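Local atomic coordinates of diaminopimelate decarboxylase (Aquifex aeolicus, PDB entry 2P3E), a protein that probably catalyses the pyridoxal 5'-phosphate-dependent decarboxylation of meso-diaminopimelate to L-lysine, the last step of lysine biosynthesis by the diaminopimelate pathway. Residues G312-A324 with A374-R388. Sequence-based numbering, arbitrary orientation.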
loop_
_atom_site.group_PDB
_atom_site.type_symbol
_atom_site.label_atom_id
_atom_site.label_comp_id
_atom_site.label_asym_id
_atom_site.label_seq_id
_atom_site.Cartn_x
_atom_site.Cartn_y
_atom_site.Cartn_z
ATOM N N GLY B 312 2.650 10.295 4.811
ATOM C CA GLY B 312 2.876 9.082 5.595
ATOM C C GLY B 312 3.102 7.856 4.740
ATOM O O GLY B 312 3.434 7.947 3.538
ATOM N N MET B 313 2.921 6.692 5.365
ATOM C CA MET B 313 3.138 5.421 4.688
ATOM C C MET B 313 2.198 5.248 3.490
ATOM O O MET B 313 2.458 4.425 2.601
ATOM C CB MET B 313 2.994 4.258 5.678
ATOM C CG MET B 313 1.570 4.054 6.198
ATOM S SD MET B 313 1.493 2.759 7.464
ATOM C CE MET B 313 1.897 1.269 6.516
ATOM N N ASN B 314 1.100 5.997 3.502
ATOM C CA ASN B 314 0.162 6.060 2.383
ATOM C C ASN B 314 0.774 6.701 1.148
ATOM O O ASN B 314 0.322 6.433 0.030
ATOM C CB ASN B 314 -1.090 6.862 2.780
ATOM C CG ASN B 314 -0.764 8.304 3.195
ATOM O OD1 ASN B 314 0.015 8.558 4.126
ATOM N ND2 ASN B 314 -1.378 9.253 2.511
ATOM N N ASP B 315 1.775 7.558 1.364
ATOM C CA ASP B 315 2.467 8.290 0.278
ATOM C C ASP B 315 3.775 7.617 -0.105
ATOM O O ASP B 315 4.091 7.491 -1.292
ATOM C CB ASP B 315 2.745 9.741 0.698
ATOM C CG ASP B 315 1.465 10.527 0.976
ATOM O OD1 ASP B 315 0.673 10.760 0.029
ATOM O OD2 ASP B 315 1.255 10.915 2.146
ATOM N N LEU B 316 4.536 7.191 0.910
ATOM C CA LEU B 316 5.823 6.527 0.703
ATOM C C LEU B 316 5.925 5.442 1.741
ATOM O O LEU B 316 6.059 5.722 2.940
ATOM C CB LEU B 316 6.998 7.517 0.855
ATOM C CG LEU B 316 8.436 6.959 0.747
ATOM C CD1 LEU B 316 8.701 6.244 -0.576
ATOM C CD2 LEU B 316 9.481 8.067 0.965
ATOM N N ILE B 317 5.834 4.200 1.281
ATOM C CA ILE B 317 5.680 3.072 2.200
ATOM C C ILE B 317 7.014 2.437 2.618
ATOM O O ILE B 317 7.055 1.642 3.548
ATOM C CB ILE B 317 4.736 2.006 1.574
ATOM C CG1 ILE B 317 4.065 1.150 2.670
ATOM C CG2 ILE B 317 5.485 1.181 0.500
ATOM C CD1 ILE B 317 2.868 0.288 2.123
ATOM N N ARG B 318 8.103 2.773 1.921
ATOM C CA ARG B 318 9.363 2.028 2.076
ATOM C C ARG B 318 9.923 2.041 3.526
ATOM O O ARG B 318 10.321 0.979 4.024
ATOM C CB ARG B 318 10.407 2.485 1.046
ATOM C CG ARG B 318 9.941 2.325 -0.426
ATOM C CD ARG B 318 11.077 2.579 -1.422
ATOM N NE ARG B 318 12.055 1.493 -1.399
ATOM C CZ ARG B 318 13.283 1.582 -0.886
ATOM N NH1 ARG B 318 13.722 2.715 -0.350
ATOM N NH2 ARG B 318 14.084 0.529 -0.924
ATOM N N PRO B 319 9.989 3.227 4.193
ATOM C CA PRO B 319 10.454 3.224 5.595
ATOM C C PRO B 319 9.632 2.279 6.488
ATOM O O PRO B 319 10.210 1.440 7.181
ATOM C CB PRO B 319 10.275 4.681 6.025
ATOM C CG PRO B 319 10.458 5.448 4.736
ATOM C CD PRO B 319 9.732 4.608 3.730
ATOM N N SER B 320 8.308 2.386 6.412
ATOM C CA SER B 320 7.395 1.599 7.250
ATOM C C SER B 320 7.554 0.093 7.067
ATOM O O SER B 320 7.692 -0.644 8.049
ATOM C CB SER B 320 5.939 1.989 6.960
ATOM O OG SER B 320 5.055 1.261 7.804
ATOM N N ILE B 321 7.553 -0.368 5.817
ATOM C CA ILE B 321 7.521 -1.809 5.571
ATOM C C ILE B 321 8.879 -2.476 5.383
ATOM O O ILE B 321 8.982 -3.703 5.547
ATOM C CB ILE B 321 6.520 -2.210 4.429
ATOM C CG1 ILE B 321 7.023 -1.734 3.065
ATOM C CG2 ILE B 321 5.106 -1.692 4.768
ATOM C CD1 ILE B 321 6.232 -2.288 1.873
ATOM N N TYR B 322 9.910 -1.684 5.073
ATOM C CA TYR B 322 11.261 -2.222 4.875
ATOM C C TYR B 322 12.302 -1.703 5.880
ATOM O O TYR B 322 13.452 -2.156 5.860
ATOM C CB TYR B 322 11.767 -1.969 3.440
ATOM C CG TYR B 322 10.865 -2.432 2.305
ATOM C CD1 TYR B 322 10.418 -3.757 2.222
ATOM C CD2 TYR B 322 10.497 -1.555 1.294
ATOM C CE1 TYR B 322 9.595 -4.181 1.167
ATOM C CE2 TYR B 322 9.692 -1.956 0.248
ATOM C CZ TYR B 322 9.236 -3.273 0.184
ATOM O OH TYR B 322 8.437 -3.673 -0.878
ATOM N N ASN B 323 11.897 -0.775 6.748
ATOM C CA ASN B 323 12.814 0.063 7.555
ATOM C C ASN B 323 13.846 0.738 6.661
ATOM O O ASN B 323 15.007 0.925 7.041
ATOM C CB ASN B 323 13.469 -0.727 8.718
ATOM C CG ASN B 323 14.255 0.178 9.700
ATOM O OD1 ASN B 323 13.955 1.369 9.886
ATOM N ND2 ASN B 323 15.265 -0.401 10.331
ATOM N N ALA B 324 13.400 1.109 5.462
ATOM C CA ALA B 324 14.253 1.696 4.450
ATOM C C ALA B 324 14.698 3.082 4.862
ATOM O O ALA B 324 13.932 3.837 5.485
ATOM C CB ALA B 324 13.517 1.754 3.091
ATOM N N ALA B 374 12.836 9.232 -3.801
ATOM C CA ALA B 374 11.446 8.799 -3.709
ATOM C C ALA B 374 10.759 8.579 -5.060
ATOM O O ALA B 374 9.540 8.381 -5.107
ATOM C CB ALA B 374 10.653 9.763 -2.834
ATOM N N GLY B 375 11.547 8.561 -6.135
ATOM C CA GLY B 375 11.015 8.506 -7.506
ATOM C C GLY B 375 10.647 7.111 -7.994
ATOM O O GLY B 375 9.909 6.949 -8.979
ATOM N N ALA B 376 11.155 6.103 -7.285
ATOM C CA ALA B 376 10.953 4.693 -7.632
ATOM C C ALA B 376 10.345 3.964 -6.452
ATOM O O ALA B 376 10.821 4.114 -5.311
ATOM C CB ALA B 376 12.276 4.038 -8.050
ATOM N N TYR B 377 9.288 3.185 -6.708
ATOM C CA TYR B 377 8.560 2.473 -5.627
ATOM C C TYR B 377 8.082 3.451 -4.531
ATOM O O TYR B 377 8.083 3.131 -3.343
ATOM C CB TYR B 377 9.448 1.339 -5.061
ATOM C CG TYR B 377 10.052 0.521 -6.185
ATOM C CD1 TYR B 377 9.258 -0.364 -6.925
ATOM C CD2 TYR B 377 11.387 0.670 -6.545
ATOM C CE1 TYR B 377 9.789 -1.114 -7.982
ATOM C CE2 TYR B 377 11.933 -0.070 -7.619
ATOM C CZ TYR B 377 11.125 -0.952 -8.323
ATOM O OH TYR B 377 11.663 -1.678 -9.359
ATOM N N GLY B 378 7.706 4.656 -4.958
ATOM C CA GLY B 378 7.196 5.696 -4.053
ATOM C C GLY B 378 5.708 5.868 -4.315
ATOM O O GLY B 378 4.869 5.169 -3.743
ATOM N N PHE B 379 5.367 6.757 -5.242
ATOM C CA PHE B 379 3.974 6.867 -5.633
ATOM C C PHE B 379 3.391 5.521 -6.077
ATOM O O PHE B 379 2.210 5.256 -5.860
ATOM C CB PHE B 379 3.751 7.906 -6.755
ATOM C CG PHE B 379 2.299 8.266 -6.929
ATOM C CD1 PHE B 379 1.753 9.347 -6.238
ATOM C CD2 PHE B 379 1.465 7.494 -7.740
ATOM C CE1 PHE B 379 0.389 9.681 -6.378
ATOM C CE2 PHE B 379 0.092 7.802 -7.867
ATOM C CZ PHE B 379 -0.440 8.897 -7.182
ATOM N N ALA B 380 4.212 4.679 -6.694
ATOM C CA ALA B 380 3.775 3.385 -7.217
ATOM C C ALA B 380 3.086 2.501 -6.148
ATOM O O ALA B 380 2.182 1.724 -6.472
ATOM C CB ALA B 380 4.948 2.637 -7.886
ATOM N N MET B 381 3.501 2.651 -4.887
ATOM C CA MET B 381 2.940 1.858 -3.779
ATOM C C MET B 381 1.999 2.672 -2.879
ATOM O O MET B 381 1.555 2.188 -1.846
ATOM C CB MET B 381 4.063 1.218 -2.947
ATOM C CG MET B 381 5.036 0.379 -3.788
ATOM S SD MET B 381 6.285 -0.496 -2.792
ATOM C CE MET B 381 5.408 -1.976 -2.372
ATOM N N SER B 382 1.690 3.901 -3.299
ATOM C CA SER B 382 0.798 4.800 -2.568
ATOM C C SER B 382 -0.668 4.321 -2.594
ATOM O O SER B 382 -1.194 3.868 -3.645
ATOM C CB SER B 382 0.925 6.221 -3.146
ATOM O OG SER B 382 0.133 7.149 -2.438
ATOM N N SER B 383 -1.314 4.394 -1.428
ATOM C CA SER B 383 -2.679 3.882 -1.261
ATOM C C SER B 383 -3.607 5.000 -0.774
ATOM O O SER B 383 -3.213 6.188 -0.716
ATOM C CB SER B 383 -2.690 2.708 -0.264
ATOM O OG SER B 383 -2.475 3.200 1.060
ATOM N N HIS B 384 -4.842 4.610 -0.440
ATOM C CA HIS B 384 -5.848 5.514 0.104
ATOM C C HIS B 384 -6.187 5.202 1.552
ATOM O O HIS B 384 -7.227 5.623 2.056
ATOM C CB HIS B 384 -7.136 5.467 -0.741
ATOM C CG HIS B 384 -6.946 6.005 -2.123
ATOM N ND1 HIS B 384 -7.338 5.320 -3.253
ATOM C CD2 HIS B 384 -6.372 7.153 -2.550
ATOM C CE1 HIS B 384 -7.043 6.043 -4.322
ATOM N NE2 HIS B 384 -6.436 7.148 -3.923
ATOM N N TYR B 385 -5.282 4.498 2.228
ATOM C CA TYR B 385 -5.487 4.154 3.618
ATOM C C TYR B 385 -5.862 5.393 4.438
ATOM O O TYR B 385 -5.274 6.473 4.253
ATOM C CB TYR B 385 -4.230 3.441 4.153
ATOM C CG TYR B 385 -4.404 2.787 5.494
ATOM C CD1 TYR B 385 -5.613 2.180 5.854
ATOM C CD2 TYR B 385 -3.339 2.749 6.414
ATOM C CE1 TYR B 385 -5.777 1.578 7.110
ATOM C CE2 TYR B 385 -3.487 2.145 7.654
ATOM C CZ TYR B 385 -4.707 1.564 7.995
ATOM O OH TYR B 385 -4.832 0.971 9.235
ATOM N N ASN B 386 -6.872 5.247 5.307
ATOM C CA ASN B 386 -7.413 6.347 6.097
ATOM C C ASN B 386 -8.140 7.388 5.227
ATOM O O ASN B 386 -8.295 8.540 5.629
ATOM C CB ASN B 386 -6.316 7.026 6.953
ATOM C CG ASN B 386 -5.778 6.145 8.103
ATOM O OD1 ASN B 386 -4.992 6.626 8.900
ATOM N ND2 ASN B 386 -6.212 4.878 8.199
ATOM N N MET B 387 -8.588 6.977 4.036
ATOM C CA MET B 387 -9.322 7.875 3.131
ATOM C C MET B 387 -8.487 9.116 2.790
ATOM O O MET B 387 -9.012 10.227 2.709
ATOM C CB MET B 387 -10.694 8.257 3.731
ATOM C CG MET B 387 -11.807 7.273 3.431
ATOM S SD MET B 387 -12.225 7.189 1.658
ATOM C CE MET B 387 -12.857 8.853 1.399
ATOM N N ARG B 388 -7.186 8.914 2.576
ATOM C CA ARG B 388 -6.292 10.004 2.247
ATOM C C ARG B 388 -6.048 10.073 0.746
ATOM O O ARG B 388 -5.503 9.135 0.170
ATOM C CB ARG B 388 -4.954 9.861 3.002
ATOM C CG ARG B 388 -5.135 9.866 4.523
ATOM C CD ARG B 388 -3.849 10.175 5.295
ATOM N NE ARG B 388 -3.645 11.624 5.400
ATOM C CZ ARG B 388 -4.189 12.447 6.317
ATOM N NH1 ARG B 388 -4.971 12.012 7.315
ATOM N NH2 ARG B 388 -3.912 13.753 6.237
HETATM O O HOH W 1 0.974 3.082 0.706
HETATM O O HOH W 2 -2.684 8.585 0.253
HETATM O O HOH W 3 0.794 9.927 -2.704
HETATM O O HOH W 4 -1.170 12.442 3.381
#
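With OG trans to the backbone N (chi1 -177°), S382 turns its hydroxyl onto the carbonyl oxygen of N314 and donates a hydrogen bond to it, S382 OG to N314 O 2.6 Å. The S383 amide donates to the same acceptor, S383 N to N314 O 3.0 Å, both donors lying in the carbonyl plane, so one buried oxygen is gripped twice. The N314 side chain, folded back between its own N and carbonyl carbon (chi1 60°), lays ND2 3.7 Å from CB of R388, with amide and guanidinium planes 77° apart. Water 2 accepts from N314 ND2 at 2.7 Å and donates to S383 O and R388 O, while water 3 links D315 OD1 to S382 OG.

Both segments belong to the C-terminal beta domain of a fold type III decarboxylase, which pairs it with a TIM-like barrel, and they join the loop leading into helix 318-322 to the connection between strands 368-371 and 392-397. At this junction CG2 of I317 packs 3.7 Å from CB of M381, the two side chains crossing at about a right angle. CE of M381 comes within 3.8 Å of Y322 OH, and I321 CG1 lies over the centre of the Y322 ring.

R318 and Y322 probably bind substrate, and Y377 probably both substrate and cofactor. CG of R318 rests 3.6 Å from Y377 O, a buried carbonyl without a polar partner, and the Y377 side chain touches K65, the probable site of pyridoxal phosphate attachment, which carries no cofactor here. Y385 OH is hydrogen-bonded to OE2 of E349, a probable substrate ligand, and Y385 packs against Y377 of the second subunit.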